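Local coordinates for cell division control protein 4 (Saccharomyces cerevisiae, PDB 3V7D) that recognises phosphorylated target proteins, among them the CDK inhibitor SIC1, as the substrate-binding F-box and WD-repeat subunit of an SCF E3 ubiquitin ligase, at residues 101-105 and 441-446; 119-125 and 451-457; 161-167 and 178-184; 322-326 and 336-340. The protein carries 1 engineered substitution. All coordinates share one frame; numbering follows the deposited sequence.

How the contacts relate
All four contacts involve the WD40 propeller. Contact 1 docks helix 87-106 on the hairpin between strands 435-442 and 445-452; contact 2 joins the loop after strand 113-118 to the hairpin between strands 445-452 and 455-462. The two share strand 445-452 and its sheet, yet their centres lie 25 Å apart, and their segments alternate along the chain. Strand 113-118 pairs with strand 455-462 in that sheet, so the ring is closed by chain-distant strands. Contacts 3 and 4 are local hairpins of WD 2 and WD 5, nested inside both long loops, with centres 31 Å apart. Contact 3 lies nearest contact 2, centres 18 Å apart, and residues of both touch the bound peptide.

Contact 1 of 4, residues 101-105 and 441-446; sequences ILKNW and FKGKTL
The last turns of helix 87-106 meet a beta hairpin of the propeller here, and the docking point is the type II' turn from Lys-442 to Thr-445. Gly-443, whose phi is positive, holds a conformation that favours glycine. Its carbonyl O receives the indole N-H of Trp-105, NE1 to O being 2.9 Å, although the N-H...O angle of 141° shows a bent bond, and the oxygen lies somewhat out of the ring plane. The six-membered part of the indole continues past the turn to the strands that flank it. Its far corner, CH2, lies 3.9 Å from CG of Phe-441, over one face of the phenyl ring, and 3.8 Å from CB of Leu-446. The planes of Trp-105 and Phe-441 are inclined at 46°, an oblique aromatic pair. CG of Trp-105 stands anti to its own carbonyl carbon (chi1 -85°), which sends the indole across to the hairpin. One helical turn earlier, Ile-101 puts CD1 3.7 Å from CB of Lys-444 and CG2 3.7 Å from O of Gly-443, flanking the turn with aliphatic surface. A leucine in place of Trp-105 would probably leave the Gly-443 carbonyl without this donor and open a gap beside Phe-441 and Leu-446. NZ of Lys-444 is hydrogen-bonded to OG of Ser-464. Around the contact, Phe-463 stacks on Trp-105, while Ile-405 and Val-407 of strand 405-410 and Ile-416 of strand 413-418 also pack against the indole, so this side chain is set between the hairpin and the neighbouring propeller sheet.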
# COMPACT_ATOMS: atom_id res chain seq x y z
N ILE B 101 6.74 -0.23 -13.38
CA ILE B 101 5.39 -0.75 -13.50
C ILE B 101 4.34 0.36 -13.31
O ILE B 101 3.39 0.46 -14.09
CB ILE B 101 5.15 -1.89 -12.49
CG1 ILE B 101 5.99 -3.11 -12.90
CG2 ILE B 101 3.67 -2.25 -12.39
CD1 ILE B 101 5.95 -4.25 -11.91
N LEU B 102 4.53 1.19 -12.29
CA LEU B 102 3.58 2.26 -11.99
C LEU B 102 3.48 3.24 -13.15
O LEU B 102 2.38 3.68 -13.51
CB LEU B 102 3.96 3.00 -10.70
CG LEU B 102 2.98 4.11 -10.29
CD1 LEU B 102 1.58 3.54 -10.05
CD2 LEU B 102 3.47 4.85 -9.05
N LYS B 103 4.62 3.58 -13.74
CA LYS B 103 4.64 4.50 -14.88
C LYS B 103 3.83 3.96 -16.05
O LYS B 103 3.15 4.72 -16.74
CB LYS B 103 6.07 4.81 -15.31
CG LYS B 103 6.67 6.02 -14.60
CD LYS B 103 8.13 6.22 -14.98
CE LYS B 103 8.58 7.65 -14.68
NZ LYS B 103 8.23 8.08 -13.30
N ASN B 104 3.88 2.65 -16.26
CA ASN B 104 3.07 2.02 -17.29
C ASN B 104 1.57 2.15 -16.99
O ASN B 104 0.80 2.55 -17.86
CB ASN B 104 3.46 0.55 -17.48
CG ASN B 104 4.85 0.39 -18.05
OD1 ASN B 104 5.39 1.30 -18.68
ND2 ASN B 104 5.45 -0.77 -17.83
N TRP B 105 1.17 1.82 -15.76
CA TRP B 105 -0.20 2.00 -15.31
C TRP B 105 -0.69 3.44 -15.52
O TRP B 105 -1.85 3.66 -15.85
CB TRP B 105 -0.33 1.67 -13.81
CG TRP B 105 -0.53 0.22 -13.48
CD1 TRP B 105 0.44 -0.71 -13.24
CD2 TRP B 105 -1.79 -0.45 -13.30
NE1 TRP B 105 -0.13 -1.92 -12.94
CE2 TRP B 105 -1.50 -1.79 -12.97
CE3 TRP B 105 -3.12 -0.05 -13.40
CZ2 TRP B 105 -2.50 -2.73 -12.74
CZ3 TRP B 105 -4.12 -0.99 -13.17
CH2 TRP B 105 -3.80 -2.31 -12.84
N PHE B 441 -6.07 -6.67 -8.72
CA PHE B 441 -4.73 -6.47 -9.27
C PHE B 441 -3.65 -6.42 -8.20
O PHE B 441 -3.91 -6.08 -7.05
CB PHE B 441 -4.68 -5.21 -10.16
CG PHE B 441 -4.84 -3.91 -9.41
CD1 PHE B 441 -3.74 -3.30 -8.81
CD2 PHE B 441 -6.07 -3.30 -9.31
CE1 PHE B 441 -3.87 -2.11 -8.13
CE2 PHE B 441 -6.22 -2.10 -8.62
CZ PHE B 441 -5.12 -1.51 -8.03
N LYS B 442 -2.44 -6.78 -8.61
CA LYS B 442 -1.27 -6.64 -7.76
C LYS B 442 -0.06 -6.44 -8.65
O LYS B 442 0.22 -7.26 -9.53
CB LYS B 442 -1.08 -7.87 -6.87
CG LYS B 442 -0.09 -7.64 -5.73
CD LYS B 442 0.09 -8.86 -4.83
CE LYS B 442 0.93 -9.94 -5.49
NZ LYS B 442 1.38 -10.98 -4.51
N GLY B 443 0.64 -5.34 -8.44
CA GLY B 443 1.82 -5.02 -9.22
C GLY B 443 1.54 -4.92 -10.71
O GLY B 443 0.75 -4.09 -11.16
N LYS B 444 2.19 -5.78 -11.48
CA LYS B 444 2.14 -5.71 -12.94
C LYS B 444 0.93 -6.42 -13.52
O LYS B 444 0.68 -6.35 -14.73
CB LYS B 444 3.41 -6.34 -13.53
CG LYS B 444 3.65 -7.77 -13.05
CD LYS B 444 4.90 -8.37 -13.66
CE LYS B 444 4.58 -9.14 -14.94
NZ LYS B 444 5.80 -9.40 -15.74
N THR B 445 0.17 -7.12 -12.67
CA THR B 445 -0.89 -7.99 -13.16
C THR B 445 -2.27 -7.54 -12.70
O THR B 445 -2.51 -7.34 -11.51
CB THR B 445 -0.67 -9.44 -12.71
OG1 THR B 445 0.64 -9.87 -13.10
CG2 THR B 445 -1.72 -10.36 -13.33
N LEU B 446 -3.16 -7.39 -13.67
CA LEU B 446 -4.55 -7.04 -13.41
C LEU B 446 -5.44 -8.15 -13.97
O LEU B 446 -5.30 -8.54 -15.14
CB LEU B 446 -4.88 -5.69 -14.07
CG LEU B 446 -6.32 -5.26 -14.34
CD1 LEU B 446 -7.11 -5.12 -13.06
CD2 LEU B 446 -6.35 -3.94 -15.11

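Contact 2 of 4, residues 119-125 and 451-457; sequences GHMTSVI and EKDGQSF
Gly-119 and Phe-457 approach to 4.1 Å between their CA atoms, and Ser-123 and Ser-456 to 4.2 Å, so the loop 119-125 bends round Ser-456 and Phe-457. N of Gly-119 makes a weak bond to O of Ser-456 at 3.0 Å. There is little room for a beta carbon at Gly-119, which would fall close to that carbonyl oxygen. The hydroxyl of Ser-456 is gripped twice: OG accepts from N of His-120 at 2.7 Å and donates to O of Thr-122 at 2.9 Å. With OG between the backbone N and the carbonyl carbon (chi1 64°), it enters the bend of the loop, and CD1 of Ile-125 lies 3.6 Å from that oxygen. A water bridges the backbones, donating to O of His-120 and accepting from N of Ser-456. An alanine at Ser-456 would probably leave the His-120 amide and Thr-122 carbonyl without their shared partner and the bend of the loop less firmly held. Further along the loop, CB of Ser-123 lies 3.6 Å from O of Gly-454. Beyond the contact, the His-120 ring bonds to Asp-141 and Thr-137, while Val-124 touches the bound peptide. The final strands thus meet the start of WD 1, as in the ring closure characteristic of WD40 propellers.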
# COMPACT_ATOMS: atom_id res chain seq x y z
N GLY B 119 -13.98 -18.92 -19.41
CA GLY B 119 -14.45 -18.82 -18.04
C GLY B 119 -15.26 -20.04 -17.63
O GLY B 119 -14.87 -21.17 -17.92
N HIS B 120 -16.38 -19.81 -16.95
CA HIS B 120 -17.24 -20.90 -16.48
C HIS B 120 -18.35 -21.24 -17.48
O HIS B 120 -18.52 -20.55 -18.49
CB HIS B 120 -17.86 -20.55 -15.13
CG HIS B 120 -16.88 -20.56 -13.99
ND1 HIS B 120 -16.94 -21.48 -12.97
CD2 HIS B 120 -15.81 -19.78 -13.74
CE1 HIS B 120 -15.96 -21.25 -12.12
NE2 HIS B 120 -15.25 -20.22 -12.56
N MET B 121 -19.10 -22.29 -17.19
CA MET B 121 -20.23 -22.68 -18.04
C MET B 121 -21.38 -21.69 -17.95
O MET B 121 -22.21 -21.61 -18.85
CB MET B 121 -20.70 -24.10 -17.70
CG MET B 121 -19.85 -25.19 -18.35
SD MET B 121 -20.30 -26.85 -17.82
CE MET B 121 -19.48 -26.94 -16.24
N THR B 122 -21.44 -20.94 -16.85
CA THR B 122 -22.41 -19.87 -16.72
C THR B 122 -21.73 -18.53 -17.00
O THR B 122 -20.51 -18.42 -16.86
CB THR B 122 -23.07 -19.84 -15.33
OG1 THR B 122 -22.06 -19.72 -14.32
CG2 THR B 122 -23.87 -21.11 -15.09
N SER B 123 -22.51 -17.53 -17.39
CA SER B 123 -21.94 -16.25 -17.79
C SER B 123 -21.61 -15.36 -16.59
O SER B 123 -20.88 -14.38 -16.71
CB SER B 123 -22.88 -15.52 -18.75
OG SER B 123 -24.12 -15.22 -18.12
N VAL B 124 -22.15 -15.71 -15.42
CA VAL B 124 -21.91 -14.93 -14.22
C VAL B 124 -20.88 -15.59 -13.31
O VAL B 124 -21.02 -16.76 -12.94
CB VAL B 124 -23.21 -14.72 -13.41
CG1 VAL B 124 -22.93 -13.89 -12.16
CG2 VAL B 124 -24.27 -14.06 -14.27
N ILE B 125 -19.84 -14.85 -12.96
CA ILE B 125 -18.83 -15.31 -12.02
C ILE B 125 -19.13 -14.69 -10.66
O ILE B 125 -19.35 -13.48 -10.57
CB ILE B 125 -17.42 -14.91 -12.47
CG1 ILE B 125 -17.15 -15.39 -13.89
CG2 ILE B 125 -16.37 -15.44 -11.50
CD1 ILE B 125 -17.43 -16.85 -14.10
N GLU B 451 -18.14 -10.86 -18.51
CA GLU B 451 -19.14 -11.48 -19.36
C GLU B 451 -19.12 -10.78 -20.71
O GLU B 451 -19.03 -9.55 -20.79
CB GLU B 451 -20.53 -11.37 -18.75
CG GLU B 451 -21.65 -11.87 -19.67
CD GLU B 451 -23.04 -11.59 -19.14
OE1 GLU B 451 -23.28 -11.82 -17.93
OE2 GLU B 451 -23.90 -11.14 -19.92
N LYS B 452 -19.19 -11.57 -21.78
CA LYS B 452 -19.28 -11.02 -23.12
C LYS B 452 -20.12 -11.93 -24.00
O LYS B 452 -19.79 -13.10 -24.20
CB LYS B 452 -17.89 -10.84 -23.72
CG LYS B 452 -17.90 -10.47 -25.19
CD LYS B 452 -16.49 -10.25 -25.72
CE LYS B 452 -16.42 -10.42 -27.23
NZ LYS B 452 -17.35 -9.51 -27.95
N ASP B 453 -21.22 -11.38 -24.50
CA ASP B 453 -22.14 -12.10 -25.38
C ASP B 453 -22.61 -13.42 -24.79
O ASP B 453 -22.56 -14.46 -25.45
CB ASP B 453 -21.51 -12.33 -26.75
CG ASP B 453 -21.23 -11.03 -27.48
OD1 ASP B 453 -21.97 -10.05 -27.25
OD2 ASP B 453 -20.28 -11.00 -28.29
N GLY B 454 -23.07 -13.38 -23.54
CA GLY B 454 -23.67 -14.55 -22.91
C GLY B 454 -22.69 -15.60 -22.42
O GLY B 454 -23.10 -16.72 -22.12
N GLN B 455 -21.41 -15.24 -22.33
CA GLN B 455 -20.40 -16.17 -21.84
C GLN B 455 -19.44 -15.49 -20.86
O GLN B 455 -19.22 -14.28 -20.94
CB GLN B 455 -19.60 -16.76 -23.00
CG GLN B 455 -20.39 -17.69 -23.91
CD GLN B 455 -19.52 -18.31 -24.99
OE1 GLN B 455 -19.27 -19.52 -24.99
NE2 GLN B 455 -19.05 -17.48 -25.92
N SER B 456 -18.88 -16.26 -19.94
CA SER B 456 -17.91 -15.71 -19.00
C SER B 456 -16.49 -15.95 -19.49
O SER B 456 -16.18 -16.99 -20.08
CB SER B 456 -18.09 -16.29 -17.60
OG SER B 456 -17.85 -17.69 -17.58
N PHE B 457 -15.62 -14.97 -19.26
CA PHE B 457 -14.22 -15.09 -19.62
C PHE B 457 -13.37 -14.56 -18.48
O PHE B 457 -13.84 -13.76 -17.67
CB PHE B 457 -13.93 -14.30 -20.90
CG PHE B 457 -14.64 -14.83 -22.12
CD1 PHE B 457 -14.08 -15.84 -22.88
CD2 PHE B 457 -15.86 -14.31 -22.51
CE1 PHE B 457 -14.73 -16.34 -24.00
CE2 PHE B 457 -16.52 -14.79 -23.63
CZ PHE B 457 -15.95 -15.81 -24.38
O HOH W 1 -20.08 -19.02 -20.13

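Contact 3 of 4, residues 161-167 and 178-184; sequences HDGGVWA and SGSTDRT
The imidazole of His-161 lies with one face against CB of Ser-180, a CH-pi contact 3.5 Å from the ring centroid and 28° off the normal. Both ring nitrogens are engaged at the edge. ND1 donates to OD2 of Asp-182 at 2.9 Å, nearly in the ring plane and on the syn side of the carboxylate, with an N-H...O angle of 158°. NE2 is 2.6 Å from OG of Ser-178, a hydrogen bond in which either atom could be the donor; that hydroxyl is also bonded to Trp-188. OD2 of Asp-182 takes a second N-H, from N of Asp-162, through its anti lone pair, while Arg-186 adds a salt bridge. CG of Asp-182 stands between the backbone N and the carbonyl carbon (chi1 61°), bringing the carboxylate to the imidazole and to the backbone N of Asp-162. O of Gly-164 also has two donors: N of Thr-181 at 3.0 Å in the carbonyl plane, and OG of Ser-180 at 2.7 Å from well above it. OG of Ser-180 in turn accepts from N of Asp-182, forming an ST turn. Along the strands, Trp-166 and Ala-167 both face Gly-179 in a classic beta bulge; N of Trp-166 reaches O of Gly-179 at 3.0 Å. CD1 of Trp-166 meets CG2 of Thr-181 at 3.6 Å, and both residues touch apolar side chains of the bound peptide. The Ser-178, His-161, Asp-182 and Trp-188 chain matches the structural tetrad of WD repeats. Its linked bonds fix the rotation of the imidazole, and the carboxylate, flanked by N-H groups and Arg-186, would be expected to favour its charged form.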
# COMPACT_ATOMS: atom_id res chain seq x y z
N HIS B 161 -18.66 -29.60 -5.48
CA HIS B 161 -19.84 -28.93 -4.95
C HIS B 161 -21.10 -29.37 -5.70
O HIS B 161 -21.09 -29.51 -6.92
CB HIS B 161 -19.69 -27.41 -5.04
CG HIS B 161 -19.01 -26.80 -3.85
ND1 HIS B 161 -19.48 -26.92 -2.57
CD2 HIS B 161 -17.89 -26.04 -3.77
CE1 HIS B 161 -18.68 -26.28 -1.74
NE2 HIS B 161 -17.71 -25.73 -2.44
N ASP B 162 -22.17 -29.60 -4.95
CA ASP B 162 -23.45 -29.98 -5.53
C ASP B 162 -24.33 -28.76 -5.78
O ASP B 162 -25.44 -28.87 -6.30
CB ASP B 162 -24.17 -30.98 -4.63
CG ASP B 162 -23.39 -32.27 -4.45
OD1 ASP B 162 -22.92 -32.83 -5.47
OD2 ASP B 162 -23.23 -32.72 -3.30
N GLY B 163 -23.83 -27.59 -5.38
CA GLY B 163 -24.51 -26.33 -5.62
C GLY B 163 -23.53 -25.28 -6.10
O GLY B 163 -22.32 -25.51 -6.15
N GLY B 164 -24.05 -24.11 -6.46
CA GLY B 164 -23.22 -23.02 -6.93
C GLY B 164 -22.22 -22.55 -5.89
O GLY B 164 -22.50 -22.61 -4.69
N VAL B 165 -21.06 -22.09 -6.34
CA VAL B 165 -20.03 -21.59 -5.45
C VAL B 165 -20.18 -20.09 -5.30
O VAL B 165 -20.16 -19.36 -6.29
CB VAL B 165 -18.62 -21.89 -6.01
CG1 VAL B 165 -17.55 -21.41 -5.05
CG2 VAL B 165 -18.48 -23.38 -6.31
N TRP B 166 -20.32 -19.61 -4.07
CA TRP B 166 -20.57 -18.19 -3.84
C TRP B 166 -19.56 -17.52 -2.92
O TRP B 166 -19.64 -16.31 -2.68
CB TRP B 166 -22.00 -17.98 -3.35
CG TRP B 166 -23.00 -18.10 -4.45
CD1 TRP B 166 -23.57 -19.25 -4.91
CD2 TRP B 166 -23.54 -17.04 -5.23
NE1 TRP B 166 -24.44 -18.97 -5.94
CE2 TRP B 166 -24.44 -17.62 -6.15
CE3 TRP B 166 -23.37 -15.65 -5.25
CZ2 TRP B 166 -25.16 -16.85 -7.08
CZ3 TRP B 166 -24.08 -14.90 -6.16
CH2 TRP B 166 -24.96 -15.50 -7.07
N ALA B 167 -18.60 -18.29 -2.41
CA ALA B 167 -17.55 -17.72 -1.57
C ALA B 167 -16.25 -18.51 -1.71
O ALA B 167 -16.26 -19.74 -1.71
CB ALA B 167 -18.01 -17.67 -0.12
N SER B 178 -13.97 -23.02 0.15
CA SER B 178 -15.14 -22.57 -0.61
C SER B 178 -16.45 -22.71 0.17
O SER B 178 -16.57 -23.55 1.05
CB SER B 178 -15.24 -23.34 -1.92
OG SER B 178 -15.41 -24.73 -1.69
N GLY B 179 -17.42 -21.88 -0.18
CA GLY B 179 -18.76 -21.96 0.38
C GLY B 179 -19.77 -22.02 -0.75
O GLY B 179 -19.56 -21.41 -1.80
N SER B 180 -20.86 -22.75 -0.55
CA SER B 180 -21.79 -23.03 -1.64
C SER B 180 -23.25 -23.02 -1.23
O SER B 180 -23.58 -22.94 -0.04
CB SER B 180 -21.44 -24.38 -2.28
OG SER B 180 -22.46 -24.80 -3.18
N THR B 181 -24.14 -23.11 -2.22
CA THR B 181 -25.57 -23.20 -1.96
C THR B 181 -25.95 -24.62 -1.54
O THR B 181 -27.09 -24.87 -1.17
CB THR B 181 -26.40 -22.80 -3.19
OG1 THR B 181 -26.05 -23.63 -4.30
CG2 THR B 181 -26.15 -21.34 -3.54
N ASP B 182 -24.98 -25.54 -1.58
CA ASP B 182 -25.21 -26.89 -1.09
C ASP B 182 -25.02 -26.97 0.43
O ASP B 182 -25.05 -28.06 1.00
CB ASP B 182 -24.33 -27.92 -1.81
CG ASP B 182 -22.84 -27.67 -1.63
OD1 ASP B 182 -22.44 -27.00 -0.65
OD2 ASP B 182 -22.06 -28.16 -2.47
N ARG B 183 -24.80 -25.81 1.04
CA ARG B 183 -24.66 -25.66 2.49
C ARG B 183 -23.35 -26.22 3.05
O ARG B 183 -23.15 -26.25 4.27
CB ARG B 183 -25.87 -26.25 3.23
CG ARG B 183 -27.21 -25.78 2.68
CD ARG B 183 -28.36 -26.59 3.24
NE ARG B 183 -29.62 -26.23 2.59
CZ ARG B 183 -30.78 -26.84 2.83
NH1 ARG B 183 -30.84 -27.85 3.69
NH2 ARG B 183 -31.88 -26.45 2.19
N THR B 184 -22.46 -26.65 2.17
CA THR B 184 -21.19 -27.21 2.61
C THR B 184 -20.04 -26.21 2.58
O THR B 184 -20.07 -25.23 1.83
CB THR B 184 -20.79 -28.44 1.77
OG1 THR B 184 -20.51 -28.02 0.43
CG2 THR B 184 -21.91 -29.47 1.77

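Contact 4 of 4, residues 322-326 and 336-340; sequences RKRCI and IWDLE
Cys-325 and Trp-337 form the hydrogen-bonded pair at the middle of this antiparallel hairpin, where the packing is tight. N of Trp-337 reaches O of Cys-325 at 2.7 Å, in the carbonyl plane, and N of Cys-325 returns a bond to O of Trp-337 at 2.9 Å. The thiol, anti to the backbone N (chi1 171°), brings SG to 4.0 Å from CD1 of Trp-337, obliquely to the indole, whose NE1 is bonded to Ser-327. On the same side of the hairpin, CD2 of Leu-339 lies 3.7 Å from CB of Cys-325. On the other face, Ile-326 and Ile-336 run side by side, CG1 of the first 3.8 Å from CD1 of the second, with Leu-365 of strand 364-369 against both. Toward the open ends of the strands the contact loosens. N of Leu-339 still bonds to O of Lys-323 at 3.1 Å, but a water also lies within hydrogen-bonding distance of that oxygen and of OD1 of Asp-338. OD1 accepts from N of Glu-340 as well, closing an Asx turn. Lys-323 and Glu-340 meet through CE and OE2 at 3.4 Å, whereas NZ stays 4.6 Å from OE2. NH1 of Arg-324 is hydrogen-bonded beyond the hairpin, to Asn-380 and Tyr-382. The chemistry therefore divides: backbone bonds and apolar side chains set the strand pairing within WD 5, while at the exposed end the lysine and glutamate make no salt bridge and probably attract each other only at longer range.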
# COMPACT_ATOMS: atom_id res chain seq x y z
N ARG B 322 -6.29 -0.05 13.20
CA ARG B 322 -6.80 1.05 13.99
C ARG B 322 -7.83 0.60 15.02
O ARG B 322 -8.32 1.40 15.81
CB ARG B 322 -7.42 2.12 13.09
CG ARG B 322 -6.47 2.63 12.02
CD ARG B 322 -7.13 3.68 11.15
NE ARG B 322 -6.20 4.18 10.14
CZ ARG B 322 -5.95 3.57 8.99
NH1 ARG B 322 -6.55 2.42 8.71
NH2 ARG B 322 -5.08 4.09 8.14
N LYS B 323 -8.13 -0.70 15.01
CA LYS B 323 -9.15 -1.28 15.87
C LYS B 323 -10.50 -0.61 15.65
O LYS B 323 -11.11 -0.07 16.58
CB LYS B 323 -8.75 -1.21 17.35
CG LYS B 323 -7.50 -2.02 17.69
CD LYS B 323 -7.34 -2.18 19.19
CE LYS B 323 -8.49 -2.98 19.80
NZ LYS B 323 -8.39 -4.44 19.50
N ARG B 324 -10.96 -0.64 14.41
CA ARG B 324 -12.24 -0.05 14.03
C ARG B 324 -13.02 -0.98 13.13
O ARG B 324 -12.47 -1.93 12.56
CB ARG B 324 -12.02 1.27 13.29
CG ARG B 324 -11.36 2.37 14.11
CD ARG B 324 -11.04 3.56 13.21
NE ARG B 324 -10.30 4.60 13.92
CZ ARG B 324 -9.77 5.66 13.33
NH1 ARG B 324 -9.90 5.83 12.02
NH2 ARG B 324 -9.12 6.56 14.04
N CYS B 325 -14.31 -0.71 13.00
CA CYS B 325 -15.14 -1.42 12.04
C CYS B 325 -15.79 -0.44 11.08
O CYS B 325 -16.28 0.62 11.48
CB CYS B 325 -16.23 -2.23 12.74
SG CYS B 325 -17.42 -2.92 11.57
N ILE B 326 -15.80 -0.82 9.81
CA ILE B 326 -16.45 -0.04 8.78
C ILE B 326 -17.61 -0.86 8.23
O ILE B 326 -17.44 -2.03 7.91
CB ILE B 326 -15.47 0.29 7.64
CG1 ILE B 326 -14.23 0.97 8.20
CG2 ILE B 326 -16.14 1.15 6.58
CD1 ILE B 326 -12.97 0.67 7.42
N ILE B 336 -18.58 4.18 10.79
CA ILE B 336 -17.29 3.85 11.38
C ILE B 336 -17.51 3.61 12.86
O ILE B 336 -18.07 4.45 13.56
CB ILE B 336 -16.29 5.01 11.20
CG1 ILE B 336 -16.24 5.45 9.73
CG2 ILE B 336 -14.91 4.61 11.71
CD1 ILE B 336 -15.74 4.38 8.78
N TRP B 337 -17.05 2.46 13.35
CA TRP B 337 -17.27 2.08 14.74
C TRP B 337 -15.95 1.92 15.48
O TRP B 337 -14.97 1.43 14.92
CB TRP B 337 -18.05 0.76 14.82
CG TRP B 337 -19.29 0.70 13.97
CD1 TRP B 337 -19.35 0.44 12.63
CD2 TRP B 337 -20.64 0.85 14.41
NE1 TRP B 337 -20.66 0.44 12.21
CE2 TRP B 337 -21.47 0.69 13.28
CE3 TRP B 337 -21.23 1.12 15.65
CZ2 TRP B 337 -22.86 0.78 13.36
CZ3 TRP B 337 -22.62 1.22 15.72
CH2 TRP B 337 -23.41 1.05 14.58
N ASP B 338 -15.93 2.31 16.75
CA ASP B 338 -14.75 2.13 17.60
C ASP B 338 -14.84 0.78 18.28
O ASP B 338 -15.69 0.57 19.15
CB ASP B 338 -14.69 3.25 18.66
CG ASP B 338 -13.38 3.27 19.43
OD1 ASP B 338 -12.70 2.22 19.52
OD2 ASP B 338 -13.02 4.35 19.95
N LEU B 339 -13.95 -0.14 17.91
CA LEU B 339 -14.01 -1.50 18.47
C LEU B 339 -13.30 -1.63 19.81
O LEU B 339 -13.06 -2.75 20.29
CB LEU B 339 -13.47 -2.53 17.48
CG LEU B 339 -14.29 -2.75 16.21
CD1 LEU B 339 -14.11 -4.18 15.69
CD2 LEU B 339 -15.76 -2.43 16.43
N GLU B 340 -12.96 -0.50 20.42
CA GLU B 340 -12.40 -0.52 21.77
C GLU B 340 -13.53 -0.40 22.78
O GLU B 340 -13.39 -0.84 23.92
CB GLU B 340 -11.39 0.60 21.96
CG GLU B 340 -10.26 0.26 22.93
CD GLU B 340 -8.97 -0.09 22.21
OE1 GLU B 340 -8.62 0.60 21.23
OE2 GLU B 340 -8.29 -1.06 22.63
O HOH W 2 -10.26 2.13 18.21